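Local coordinates for outer membrane protein OMP121 (Bacteroides thetaiotaomicron, PDB 5FQ8) that probably imports nutrients across the outer membrane as a beta-barrel transporter of the TonB-dependent receptor family, at residues 777-782 against 854-859. Residues are numbered along the deposited sequence; the frame is centred on the assembly and turned at random.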
loop_
_atom_site.group_PDB
_atom_site.type_symbol
_atom_site.label_atom_id
_atom_site.label_comp_id
_atom_site.label_asym_id
_atom_site.label_seq_id
_atom_site.Cartn_x
_atom_site.Cartn_y
_atom_site.Cartn_z
ATOM N N ILE B 777 -10.328 -25.049 -47.453
ATOM C CA ILE B 777 -9.612 -24.695 -46.235
ATOM C C ILE B 777 -8.197 -25.241 -46.315
ATOM O O ILE B 777 -7.989 -26.421 -46.611
ATOM C CB ILE B 777 -10.353 -25.240 -45.005
ATOM C CG1 ILE B 777 -9.647 -24.839 -43.730
ATOM C CG2 ILE B 777 -10.443 -26.715 -45.036
ATOM C CD1 ILE B 777 -10.296 -23.698 -43.101
ATOM N N VAL B 778 -7.219 -24.387 -46.067
ATOM C CA VAL B 778 -5.841 -24.841 -46.088
ATOM C C VAL B 778 -5.521 -25.463 -44.746
ATOM O O VAL B 778 -5.824 -24.894 -43.701
ATOM C CB VAL B 778 -4.881 -23.689 -46.402
ATOM C CG1 VAL B 778 -3.489 -24.219 -46.530
ATOM C CG2 VAL B 778 -5.300 -22.978 -47.656
ATOM N N VAL B 779 -4.901 -26.628 -44.768
ATOM C CA VAL B 779 -4.448 -27.268 -43.551
ATOM C C VAL B 779 -2.990 -27.670 -43.709
ATOM O O VAL B 779 -2.426 -27.648 -44.797
ATOM C CB VAL B 779 -5.304 -28.484 -43.185
ATOM C CG1 VAL B 779 -6.695 -28.042 -42.828
ATOM C CG2 VAL B 779 -5.332 -29.408 -44.342
ATOM N N ASN B 780 -2.393 -28.041 -42.587
ATOM C CA ASN B 780 -0.972 -28.324 -42.498
ATOM C C ASN B 780 -0.717 -29.738 -42.968
ATOM O O ASN B 780 -1.398 -30.671 -42.538
ATOM C CB ASN B 780 -0.506 -28.132 -41.055
ATOM C CG ASN B 780 0.915 -28.591 -40.819
ATOM O OD1 ASN B 780 1.179 -29.782 -40.696
ATOM N ND2 ASN B 780 1.830 -27.641 -40.706
ATOM N N SER B 781 0.276 -29.890 -43.838
ATOM C CA SER B 781 0.533 -31.175 -44.470
ATOM C C SER B 781 0.791 -32.271 -43.455
ATOM O O SER B 781 0.511 -33.439 -43.723
ATOM C CB SER B 781 1.723 -31.039 -45.409
ATOM O OG SER B 781 1.745 -29.750 -45.989
ATOM N N SER B 782 1.308 -31.924 -42.285
ATOM C CA SER B 782 1.776 -32.937 -41.357
ATOM C C SER B 782 0.830 -33.173 -40.195
ATOM O O SER B 782 0.686 -34.310 -39.750
ATOM C CB SER B 782 3.152 -32.555 -40.815
ATOM O OG SER B 782 3.704 -33.614 -40.061
ATOM N N LEU B 854 -9.789 -37.656 -38.232
ATOM C CA LEU B 854 -10.663 -37.091 -39.237
ATOM C C LEU B 854 -9.897 -36.126 -40.112
ATOM O O LEU B 854 -8.986 -35.440 -39.656
ATOM C CB LEU B 854 -11.848 -36.389 -38.594
ATOM C CG LEU B 854 -11.565 -35.084 -37.878
ATOM C CD1 LEU B 854 -12.053 -33.932 -38.704
ATOM C CD2 LEU B 854 -12.249 -35.129 -36.565
ATOM N N ILE B 855 -10.281 -36.084 -41.376
ATOM C CA ILE B 855 -9.752 -35.117 -42.320
ATOM C C ILE B 855 -10.753 -33.988 -42.441
ATOM O O ILE B 855 -11.914 -34.218 -42.775
ATOM C CB ILE B 855 -9.462 -35.760 -43.682
ATOM C CG1 ILE B 855 -8.201 -36.614 -43.597
ATOM C CG2 ILE B 855 -9.279 -34.692 -44.721
ATOM C CD1 ILE B 855 -7.816 -37.295 -44.869
ATOM N N VAL B 856 -10.311 -32.780 -42.133
ATOM C CA VAL B 856 -11.141 -31.588 -42.259
ATOM C C VAL B 856 -11.801 -31.608 -43.628
ATOM O O VAL B 856 -11.113 -31.754 -44.635
ATOM C CB VAL B 856 -10.309 -30.312 -42.057
ATOM C CG1 VAL B 856 -11.145 -29.085 -42.329
ATOM C CG2 VAL B 856 -9.772 -30.268 -40.659
ATOM N N PRO B 857 -13.120 -31.513 -43.711
ATOM C CA PRO B 857 -13.771 -31.564 -45.017
ATOM C C PRO B 857 -13.394 -30.362 -45.866
ATOM O O PRO B 857 -13.333 -29.233 -45.373
ATOM C CB PRO B 857 -15.263 -31.574 -44.660
ATOM C CG PRO B 857 -15.306 -32.197 -43.343
ATOM C CD PRO B 857 -14.107 -31.632 -42.632
ATOM N N ASN B 858 -13.115 -30.631 -47.145
ATOM C CA ASN B 858 -12.754 -29.636 -48.152
ATOM C C ASN B 858 -11.329 -29.138 -47.993
ATOM O O ASN B 858 -11.023 -28.015 -48.388
ATOM C CB ASN B 858 -13.703 -28.437 -48.112
ATOM C CG ASN B 858 -14.618 -28.395 -49.299
ATOM O OD1 ASN B 858 -14.938 -29.431 -49.881
ATOM N ND2 ASN B 858 -15.041 -27.196 -49.678
ATOM N N SER B 859 -10.451 -29.951 -47.440
ATOM C CA SER B 859 -9.129 -29.476 -47.074
ATOM C C SER B 859 -8.151 -29.594 -48.230
ATOM O O SER B 859 -8.201 -30.539 -49.016
ATOM C CB SER B 859 -8.612 -30.260 -45.873
ATOM O OG SER B 859 -8.751 -31.651 -46.067
#
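Two hydrogen bonds grip Ser859 OG: it donates to Val856 O, 2.8 Å away and in the plane of that carbonyl, and it is also bonded to Asn874 ND2. The first bond spans a type II beta turn, Val856 to Ser859, from the side chain of its last residue to the carbonyl of its first, and the turn leads into strand 859-865 of a small mixed three-stranded sheet. Strand 777-778 lies parallel to it at one edge of the sheet within this chain. Ile777 is bridged to Ser859 and bonded to the residues before and after it, as parallel strands require. Ile777 N donates to Asn858 O over 3.2 Å, a bent bond (141° at the hydrogen) that meets the oxygen from above the carbonyl plane, and the backbone of Ile777 bonds to Val860. Between these two, Ser859 CA sets its hydrogen against Ile777 O at 3.3 Å.

The apolar part is light. Ile777 holds CG1 anti to its backbone N (chi1 -178°), so the long branch runs off from the turn and CG2 is left to touch it. That methyl meets Val856 CG1 at 3.7 Å, the two side chains crossing at about a right angle, and also rests on Asn858 O at 3.6 Å. Val856 in turn touches Tyr886 of helix 880-889, and the turn also faces a second protein of the assembly, with backbone hydrogen bonds from Asn858 to that chain.

Beyond the strand, Asn780 OD1 accepts from Ser782 N at 2.7 Å, an Asx turn. Val779 just before it has CG1 4.3 Å from Val856 CB, a looser touch, while its CG2, lying between backbone N and carbonyl carbon, reaches Ser859 CB at 3.7 Å.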